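Local coordinates for membrane lipoprotein family protein (Aeropyrum pernix, PDB 4PEV), which probably serves as the solute-binding component of an ABC transporter, holding adenosine between its lobes in the manner of BMP-family (PnrA-like) lipoproteins, at residues 240-243 / 244-248; 258-261 / 262-265; 344-348 / 349-353; 360-363 / 364-368. All coordinates share one frame; numbering follows the deposited sequence.

Interaction 1: 240-243 / 244-248; sequences AEQM and LQQGV
M243 and V248 meet where helix 233-245 ends in a Schellman motif, and the carbonyl of M243 is the acceptor on which the ending turns. V248 N donates to M243 O at 3.0 Å with an N-H...O angle of 154°, the six-to-one bond of the motif, while G247 N makes the five-to-two bond to L244 O at 3.2 Å. G247, with phi 81°, is the C-prime residue whose positive phi lets both bonds form. M243 O also takes a weak bond from Q246 N. One turn earlier the pattern is still that of a regular helix, L244 N bonding to A240 O at 2.9 Å. Between the two lies a transition: Q242 O is shared by Q245 N and Q246 N, both bonds weak. K186 is backbone hydrogen-bonded to G247 and gives a weak bond from NZ to Q246 O; Q242 NE2 turns back for a weak bond to T238 O. Apolar atoms then cover the turn. L244 lays CG and CD1 against A240 O, and A240, M243 and L244 all touch F251 on strand 248-254. The rotation of V248 that sets CG2 beside its backbone N turns this methyl toward M243 CB, 3.9 Å away.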
loop_
_atom_site.group_PDB
_atom_site.type_symbol
_atom_site.label_atom_id
_atom_site.label_comp_id
_atom_site.label_asym_id
_atom_site.label_seq_id
_atom_site.Cartn_x
_atom_site.Cartn_y
_atom_site.Cartn_z
ATOM N N ALA C 240 -16.233 3.692 6.771
ATOM C CA ALA C 240 -15.994 5.082 6.371
ATOM C C ALA C 240 -17.149 5.997 6.714
ATOM O O ALA C 240 -16.919 7.119 7.132
ATOM C CB ALA C 240 -15.693 5.174 4.887
ATOM N N GLU C 241 -18.384 5.532 6.533
ATOM C CA GLU C 241 -19.568 6.346 6.850
ATOM C C GLU C 241 -19.672 6.679 8.330
ATOM O O GLU C 241 -20.093 7.778 8.692
ATOM C CB GLU C 241 -20.844 5.630 6.442
ATOM C CG GLU C 241 -21.125 5.630 4.957
ATOM C CD GLU C 241 -22.173 4.599 4.566
ATOM O OE1 GLU C 241 -22.720 3.903 5.459
ATOM O OE2 GLU C 241 -22.438 4.473 3.351
ATOM N N GLN C 242 -19.329 5.711 9.178
ATOM C CA GLN C 242 -19.235 5.950 10.612
ATOM C C GLN C 242 -18.216 7.027 10.882
ATOM O O GLN C 242 -18.524 8.006 11.561
ATOM C CB GLN C 242 -18.854 4.682 11.375
ATOM C CG GLN C 242 -19.969 4.169 12.272
ATOM C CD GLN C 242 -19.922 2.665 12.470
ATOM O OE1 GLN C 242 -19.841 2.171 13.601
ATOM N NE2 GLN C 242 -19.976 1.922 11.366
HETATM N N MSE C 243 -17.019 6.857 10.318
HETATM C CA MSE C 243 -15.919 7.818 10.499
HETATM C C MSE C 243 -16.239 9.232 10.080
HETATM O O MSE C 243 -15.802 10.185 10.709
HETATM C CB MSE C 243 -14.692 7.317 9.754
HETATM C CG MSE C 243 -13.835 6.494 10.700
HETATM SE SE MSE C 243 -12.767 5.181 9.696
HETATM C CE MSE C 243 -11.295 6.296 9.005
ATOM N N LEU C 244 -17.008 9.383 9.015
ATOM C CA LEU C 244 -17.468 10.693 8.583
ATOM C C LEU C 244 -18.215 11.398 9.689
ATOM O O LEU C 244 -18.048 12.595 9.878
ATOM C CB LEU C 244 -18.357 10.562 7.347
ATOM C CG LEU C 244 -17.530 10.540 6.055
ATOM C CD1 LEU C 244 -18.172 9.725 4.941
ATOM C CD2 LEU C 244 -17.257 11.972 5.617
ATOM N N GLN C 245 -19.013 10.646 10.436
ATOM C CA GLN C 245 -19.827 11.205 11.507
ATOM C C GLN C 245 -19.091 11.416 12.815
ATOM O O GLN C 245 -19.647 12.026 13.718
ATOM C CB GLN C 245 -21.028 10.322 11.738
ATOM C CG GLN C 245 -21.949 10.339 10.537
ATOM C CD GLN C 245 -23.108 9.396 10.692
ATOM O OE1 GLN C 245 -23.376 8.895 11.783
ATOM N NE2 GLN C 245 -23.804 9.145 9.602
ATOM N N GLN C 246 -17.863 10.896 12.911
ATOM C CA GLN C 246 -16.913 11.234 13.984
ATOM C C GLN C 246 -15.892 12.321 13.529
ATOM O O GLN C 246 -14.811 12.471 14.120
ATOM C CB GLN C 246 -16.154 9.972 14.417
ATOM C CG GLN C 246 -17.024 8.781 14.814
ATOM C CD GLN C 246 -16.319 7.432 14.615
ATOM O OE1 GLN C 246 -15.112 7.362 14.346
ATOM N NE2 GLN C 246 -17.086 6.354 14.733
ATOM N N GLY C 247 -16.222 13.044 12.452
ATOM C CA GLY C 247 -15.404 14.153 11.960
ATOM C C GLY C 247 -14.186 13.834 11.101
ATOM O O GLY C 247 -13.393 14.742 10.803
ATOM N N VAL C 248 -14.009 12.577 10.685
ATOM C CA VAL C 248 -12.897 12.254 9.792
ATOM C C VAL C 248 -13.225 12.816 8.423
ATOM O O VAL C 248 -14.313 12.596 7.910
ATOM C CB VAL C 248 -12.638 10.751 9.648
ATOM C CG1 VAL C 248 -11.470 10.512 8.701
ATOM C CG2 VAL C 248 -12.331 10.123 10.996
#

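Interaction 2: 258-261 / 262-265; sequences THVG and MFNA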
loop_
_atom_site.group_PDB
_atom_site.type_symbol
_atom_site.label_atom_id
_atom_site.label_comp_id
_atom_site.label_asym_id
_atom_site.label_seq_id
_atom_site.Cartn_x
_atom_site.Cartn_y
_atom_site.Cartn_z
ATOM N N THR C 258 -10.963 -3.604 0.017
ATOM C CA THR C 258 -11.871 -3.105 1.034
ATOM C C THR C 258 -12.040 -1.601 0.939
ATOM O O THR C 258 -13.149 -1.098 1.043
ATOM C CB THR C 258 -11.414 -3.463 2.471
ATOM O OG1 THR C 258 -11.159 -4.870 2.571
ATOM C CG2 THR C 258 -12.478 -3.080 3.502
ATOM N N HIS C 259 -10.958 -0.868 0.718
ATOM C CA HIS C 259 -11.083 0.594 0.724
ATOM C C HIS C 259 -11.561 1.178 -0.591
ATOM O O HIS C 259 -11.528 2.387 -0.748
ATOM C CB HIS C 259 -9.816 1.298 1.218
ATOM C CG HIS C 259 -8.672 1.261 0.266
ATOM N ND1 HIS C 259 -7.681 0.319 0.349
ATOM C CD2 HIS C 259 -8.326 2.079 -0.754
ATOM C CE1 HIS C 259 -6.774 0.546 -0.584
ATOM N NE2 HIS C 259 -7.141 1.608 -1.270
ATOM N N VAL C 260 -12.002 0.349 -1.538
ATOM C CA VAL C 260 -12.754 0.890 -2.659
ATOM C C VAL C 260 -14.104 1.344 -2.125
ATOM O O VAL C 260 -14.636 2.347 -2.573
ATOM C CB VAL C 260 -12.926 -0.102 -3.814
ATOM C CG1 VAL C 260 -13.993 0.387 -4.796
ATOM C CG2 VAL C 260 -11.593 -0.292 -4.527
ATOM N N GLY C 261 -14.650 0.623 -1.152
ATOM C CA GLY C 261 -15.844 1.079 -0.450
ATOM C C GLY C 261 -15.589 2.406 0.228
ATOM O O GLY C 261 -16.429 3.296 0.212
HETATM N N MSE C 262 -14.423 2.549 0.830
HETATM C CA MSE C 262 -14.061 3.821 1.425
HETATM C C MSE C 262 -14.189 4.930 0.410
HETATM O O MSE C 262 -14.794 5.952 0.693
HETATM C CB MSE C 262 -12.632 3.722 1.938
HETATM C CG MSE C 262 -12.229 4.923 2.768
HETATM SE SE MSE C 262 -10.263 4.977 2.828
HETATM C CE MSE C 262 -9.862 5.687 1.026
ATOM N N PHE C 263 -13.618 4.729 -0.777
ATOM C CA PHE C 263 -13.677 5.712 -1.853
ATOM C C PHE C 263 -15.106 6.084 -2.150
ATOM O O PHE C 263 -15.422 7.262 -2.341
ATOM C CB PHE C 263 -13.102 5.168 -3.152
ATOM C CG PHE C 263 -11.612 5.013 -3.165
ATOM C CD1 PHE C 263 -10.788 5.799 -2.377
ATOM C CD2 PHE C 263 -11.026 4.106 -4.045
ATOM C CE1 PHE C 263 -9.409 5.644 -2.433
ATOM C CE2 PHE C 263 -9.652 3.959 -4.118
ATOM C CZ PHE C 263 -8.841 4.722 -3.307
ATOM N N ASN C 264 -15.969 5.080 -2.209
ATOM C CA ASN C 264 -17.362 5.330 -2.519
ATOM C C ASN C 264 -18.083 6.087 -1.421
ATOM O O ASN C 264 -18.973 6.855 -1.707
ATOM C CB ASN C 264 -18.073 4.037 -2.869
ATOM C CG ASN C 264 -17.540 3.423 -4.146
ATOM O OD1 ASN C 264 -17.134 4.117 -5.074
ATOM N ND2 ASN C 264 -17.543 2.112 -4.197
ATOM N N ALA C 265 -17.673 5.902 -0.176
ATOM C CA ALA C 265 -18.269 6.619 0.941
ATOM C C ALA C 265 -17.939 8.118 0.899
ATOM O O ALA C 265 -18.797 8.968 1.220
ATOM C CB ALA C 265 -17.802 6.011 2.253
#
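M262 opens the second segment by laying CB against the carbonyl oxygen and the CB of H259, a worked case of i to i+3 and i+4 side chains sharing one face of a helix. With CG anti to the backbone N (chi1 -171°) and the chain extended through chi2, SE lies 4.0 Å from H259 CB.

F263 follows. Its N bonds to H259 O at 3.1 Å, approaching from above the carbonyl plane, and the same oxygen lies 3.6 Å over one face of the phenyl ring, offset toward the rim. The imidazole of H259 turns its edge toward the face of F263 in an offset edge-to-face pair, planes at 89°. H259 CD2 comes to 3.7 Å from F263 CZ. Because H259 touches the bound adenosine and F263 packs on H259, the phenyl ring is a second-shell neighbour of the ligand. H259 ND1 is bonded to A255 N, and NE2 weakly to Q285 OE1. Cutting F263 back to an alanine would probably cost the imidazole its edge-to-face partner and open a gap beside it, leaving A255 and Q285 as its main hold.

N264 N bonds to V260 O at 3.1 Å; its side chain runs alongside V260, while OD1 is bonded to Y288 OH. A265 N completes the series with G261 O at 2.9 Å.

Helix 258-271 is the crossover of a beta-alpha-beta unit from strand 248-254 to strand 277-282: M262 and F263 rest on S278 of the latter strand, and M262 and A265 also meet A240 of helix 233-245.

Interaction 3: 344-348 / 349-353; sequences EIAAE and TGQLP
I345 and T349 lie side by side at the close of helix 336-348, where a Schellman motif turns the chain toward helix 358-372. I345, A346 and A347 each present a carbonyl oxygen to the residues that follow. That of I345 accepts twice from T349: from OG1 at 2.8 Å and, weakly, from the backbone N. The threonine hydroxyl sits beside its own backbone N (chi1 -66°), a rotation that folds it back over the I345 carbonyl, above the plane of that group rather than on a lone pair. CG2 of I345 flanks the hydroxyl at 4.0 Å.

A346 accepts a weak bond at its O from Q351 N, and its CB meets L352 CB at 4.1 Å. Both A346 and L352 also touch W287, which packs against this corner of the fold.

Of the backbone bonds across the segments, G350 N to A347 O, 2.7 Å long, is the straightest at its hydrogen (159°), though G350 N comes from above the carbonyl plane. G350 is the first residue to leave helical geometry, and its phi of 62° directs the chain back across the helix end. On the apolar side, L352 CD2 comes to 4.1 Å from A347 CB.

E348 finishes the segment, its N bonded to E344 O one turn earlier.

The chemistry implies a helix ending with a polar and an apolar part: I345 O keeps a weak i+4 amide and gains the threonine hydroxyl, A346 O and A347 O are met by amides of the turn, and L352 places an apolar side chain against the two alanines.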
loop_
_atom_site.group_PDB
_atom_site.type_symbol
_atom_site.label_atom_id
_atom_site.label_comp_id
_atom_site.label_asym_id
_atom_site.label_seq_id
_atom_site.Cartn_x
_atom_site.Cartn_y
_atom_site.Cartn_z
ATOM N N GLU C 344 -4.329 5.647 -18.094
ATOM C CA GLU C 344 -4.243 4.986 -19.410
ATOM C C GLU C 344 -4.645 3.513 -19.290
ATOM O O GLU C 344 -5.459 3.025 -20.062
ATOM C CB GLU C 344 -2.820 5.097 -20.006
ATOM C CG GLU C 344 -2.436 6.510 -20.486
ATOM C CD GLU C 344 -0.925 6.758 -20.682
ATOM O OE1 GLU C 344 -0.124 5.789 -20.687
ATOM O OE2 GLU C 344 -0.535 7.946 -20.855
ATOM N N ILE C 345 -4.083 2.808 -18.318
ATOM C CA ILE C 345 -4.478 1.423 -18.073
ATOM C C ILE C 345 -6.003 1.252 -17.927
ATOM O O ILE C 345 -6.598 0.420 -18.607
ATOM C CB ILE C 345 -3.760 0.860 -16.827
ATOM C CG1 ILE C 345 -2.318 0.538 -17.177
ATOM C CG2 ILE C 345 -4.450 -0.393 -16.299
ATOM C CD1 ILE C 345 -1.422 0.384 -15.971
ATOM N N ALA C 346 -6.621 2.029 -17.039
ATOM C CA ALA C 346 -8.061 1.919 -16.766
ATOM C C ALA C 346 -8.889 2.406 -17.950
ATOM O O ALA C 346 -10.004 1.940 -18.166
ATOM C CB ALA C 346 -8.441 2.690 -15.505
ATOM N N ALA C 347 -8.351 3.349 -18.713
ATOM C CA ALA C 347 -8.999 3.762 -19.950
ATOM C C ALA C 347 -9.061 2.558 -20.870
ATOM O O ALA C 347 -10.143 2.045 -21.147
ATOM C CB ALA C 347 -8.254 4.918 -20.609
ATOM N N GLU C 348 -7.903 2.067 -21.298
ATOM C CA GLU C 348 -7.871 0.903 -22.186
ATOM C C GLU C 348 -8.400 -0.412 -21.561
ATOM O O GLU C 348 -8.576 -1.402 -22.273
ATOM C CB GLU C 348 -6.496 0.744 -22.883
ATOM C CG GLU C 348 -5.245 0.584 -22.020
ATOM C CD GLU C 348 -3.960 1.045 -22.724
ATOM O OE1 GLU C 348 -4.029 1.967 -23.573
ATOM O OE2 GLU C 348 -2.874 0.491 -22.421
ATOM N N THR C 349 -8.693 -0.409 -20.262
ATOM C CA THR C 349 -9.436 -1.504 -19.615
ATOM C C THR C 349 -10.956 -1.291 -19.621
ATOM O O THR C 349 -11.714 -2.169 -19.220
ATOM C CB THR C 349 -8.985 -1.666 -18.156
ATOM O OG1 THR C 349 -7.627 -2.099 -18.138
ATOM C CG2 THR C 349 -9.814 -2.692 -17.426
ATOM N N GLY C 350 -11.401 -0.116 -20.048
ATOM C CA GLY C 350 -12.805 0.247 -19.942
ATOM C C GLY C 350 -13.370 0.328 -18.525
ATOM O O GLY C 350 -14.588 0.309 -18.349
ATOM N N GLN C 351 -12.520 0.427 -17.508
ATOM C CA GLN C 351 -13.033 0.655 -16.151
ATOM C C GLN C 351 -12.719 2.069 -15.588
ATOM O O GLN C 351 -12.785 2.299 -14.385
ATOM C CB GLN C 351 -12.607 -0.482 -15.210
ATOM C CG GLN C 351 -11.128 -0.565 -14.909
ATOM C CD GLN C 351 -10.795 -1.694 -13.939
ATOM O OE1 GLN C 351 -11.551 -1.983 -13.003
ATOM N NE2 GLN C 351 -9.648 -2.320 -14.142
ATOM N N LEU C 352 -12.426 3.010 -16.484
ATOM C CA LEU C 352 -12.318 4.411 -16.135
ATOM C C LEU C 352 -13.708 5.030 -16.227
ATOM O O LEU C 352 -14.436 4.743 -17.171
ATOM C CB LEU C 352 -11.396 5.113 -17.120
ATOM C CG LEU C 352 -11.107 6.598 -16.862
ATOM C CD1 LEU C 352 -10.187 6.821 -15.664
ATOM C CD2 LEU C 352 -10.489 7.192 -18.110
ATOM N N PRO C 353 -14.084 5.895 -15.267
ATOM C CA PRO C 353 -15.446 6.438 -15.307
ATOM C C PRO C 353 -15.787 7.247 -16.557
ATOM O O PRO C 353 -14.897 7.754 -17.256
ATOM C CB PRO C 353 -15.512 7.331 -14.062
ATOM C CG PRO C 353 -14.509 6.739 -13.132
ATOM C CD PRO C 353 -13.390 6.280 -14.025
#

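Interaction 4: 360-363 / 364-368; sequences KVVE and IVMSQ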
loop_
_atom_site.group_PDB
_atom_site.type_symbol
_atom_site.label_atom_id
_atom_site.label_comp_id
_atom_site.label_asym_id
_atom_site.label_seq_id
_atom_site.Cartn_x
_atom_site.Cartn_y
_atom_site.Cartn_z
ATOM N N LYS C 360 -7.533 14.407 -18.695
ATOM C CA LYS C 360 -8.466 15.102 -17.811
ATOM C C LYS C 360 -8.299 14.681 -16.337
ATOM O O LYS C 360 -8.451 15.498 -15.441
ATOM C CB LYS C 360 -9.914 14.929 -18.307
ATOM C CG LYS C 360 -10.998 15.700 -17.547
ATOM C CD LYS C 360 -10.634 17.164 -17.239
ATOM C CE LYS C 360 -11.298 18.189 -18.154
ATOM N NZ LYS C 360 -12.650 18.581 -17.654
ATOM N N VAL C 361 -7.954 13.422 -16.084
ATOM C CA VAL C 361 -7.717 12.959 -14.712
ATOM C C VAL C 361 -6.565 13.717 -14.060
ATOM O O VAL C 361 -6.660 14.098 -12.907
ATOM C CB VAL C 361 -7.423 11.442 -14.644
ATOM C CG1 VAL C 361 -6.772 11.050 -13.316
ATOM C CG2 VAL C 361 -8.698 10.636 -14.856
ATOM N N VAL C 362 -5.479 13.933 -14.789
ATOM C CA VAL C 362 -4.340 14.652 -14.234
ATOM C C VAL C 362 -4.692 16.112 -13.955
ATOM O O VAL C 362 -4.388 16.633 -12.881
ATOM C CB VAL C 362 -3.121 14.612 -15.164
ATOM C CG1 VAL C 362 -1.950 15.370 -14.552
ATOM C CG2 VAL C 362 -2.701 13.181 -15.422
ATOM N N GLU C 363 -5.335 16.776 -14.914
ATOM C CA GLU C 363 -5.706 18.188 -14.729
ATOM C C GLU C 363 -6.481 18.394 -13.430
ATOM O O GLU C 363 -6.211 19.340 -12.683
ATOM C CB GLU C 363 -6.527 18.711 -15.909
ATOM C CG GLU C 363 -5.714 18.929 -17.180
ATOM C CD GLU C 363 -6.591 19.102 -18.418
ATOM O OE1 GLU C 363 -7.818 19.359 -18.271
ATOM O OE2 GLU C 363 -6.050 18.964 -19.541
ATOM N N ILE C 364 -7.420 17.490 -13.159
ATOM C CA ILE C 364 -8.277 17.611 -11.993
ATOM C C ILE C 364 -7.538 17.365 -10.688
ATOM O O ILE C 364 -7.799 18.045 -9.712
ATOM C CB ILE C 364 -9.487 16.662 -12.048
ATOM C CG1 ILE C 364 -10.358 16.960 -13.275
ATOM C CG2 ILE C 364 -10.312 16.784 -10.764
ATOM C CD1 ILE C 364 -11.529 16.017 -13.435
ATOM N N VAL C 365 -6.630 16.406 -10.644
ATOM C CA VAL C 365 -5.929 16.143 -9.394
ATOM C C VAL C 365 -5.014 17.321 -9.072
ATOM O O VAL C 365 -4.967 17.785 -7.933
ATOM C CB VAL C 365 -5.096 14.845 -9.431
ATOM C CG1 VAL C 365 -4.353 14.656 -8.115
ATOM C CG2 VAL C 365 -5.972 13.633 -9.720
HETATM N N MSE C 366 -4.298 17.810 -10.082
HETATM C CA MSE C 366 -3.339 18.902 -9.897
HETATM C C MSE C 366 -4.059 20.150 -9.498
HETATM O O MSE C 366 -3.515 20.991 -8.778
HETATM C CB MSE C 366 -2.577 19.199 -11.183
HETATM C CG MSE C 366 -1.700 18.043 -11.661
HETATM SE SE MSE C 366 -0.463 17.419 -10.251
HETATM C CE MSE C 366 -0.302 15.506 -10.698
ATOM N N SER C 367 -5.292 20.281 -9.967
ATOM C CA SER C 367 -6.135 21.395 -9.594
ATOM C C SER C 367 -6.393 21.362 -8.102
ATOM O O SER C 367 -6.261 22.380 -7.442
ATOM C CB SER C 367 -7.455 21.322 -10.361
ATOM O OG SER C 367 -8.245 22.458 -10.132
ATOM N N GLN C 368 -6.715 20.184 -7.573
ATOM C CA GLN C 368 -7.081 20.009 -6.146
ATOM C C GLN C 368 -5.890 20.050 -5.175
ATOM O O GLN C 368 -6.034 20.441 -4.018
ATOM C CB GLN C 368 -7.828 18.688 -5.953
ATOM C CG GLN C 368 -9.117 18.574 -6.758
ATOM C CD GLN C 368 -10.303 19.211 -6.061
ATOM O OE1 GLN C 368 -10.434 20.428 -5.997
ATOM N NE2 GLN C 368 -11.168 18.383 -5.522
#
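Backbone hydrogen bonds set the frame between K360 and I364, V361 and V365, V362 and M366, and E363 and S367, the plain i to i+4 pattern within helix 358-372. The straightest is M366 N to V362 O, 3.0 Å with an N-H...O angle of 172°; S367 N to E363 O, at 141°, is more bent.

Apolar contacts occupy two sides. On one, V362 and M366 run alongside each other, V362 CG1 lying 3.9 Å from M366 CG, and the selenomethionine chain bends at chi2 and chi3 so that M366 CE comes back to 4.2 Å from V362 CG1. V361 CG1 and V365 CG2 make a looser pair at 4.5 Å. V361 and M366 pack on I339 of helix 336-348, and V361 and V365 on P290.

On the other side K360 lends only its aliphatic part. CG stands opposite the backbone N (chi1 -175°) and the later bends bring K360 CD to 4.0 Å from I364 CG1, which also rests against K360 O. Shortening I364 to an alanine would probably strip the K360 methylenes of their apolar partner and leave that chain freer to move.

The chemistry implies an amphipathic helix: valines and M366 pack it against helix 336-348 and the loop at P290, while K360 and E363 turn charge to the exposed side, where the carboxylate of E363 lies close to that of E359, an arrangement likely to be mildly unfavourable.

How the interactions relate
Interactions 1 and 2 lie on consecutive helices of one lobe and touch: A240 CB is 3.5 Å from A265 CB, and L244 CD1 is 3.8 Å from A265 O. Interactions 3 and 4 form a second touching pair, joined by L352 CD1 and V361 CG2 at 4.2 Å where the chain passes from helix 336-348 to helix 358-372. Between the pairs there is no contact; interactions 2 and 3 come nearest, with about 9 Å between nearest atoms. The H259 side chain in interaction 2 is about 4 Å from adenosine, that of M243 in interaction 1 about 14 Å; in interaction 3 the Q351 side chain is about 12 Å from that of N70, an adenosine-binding residue.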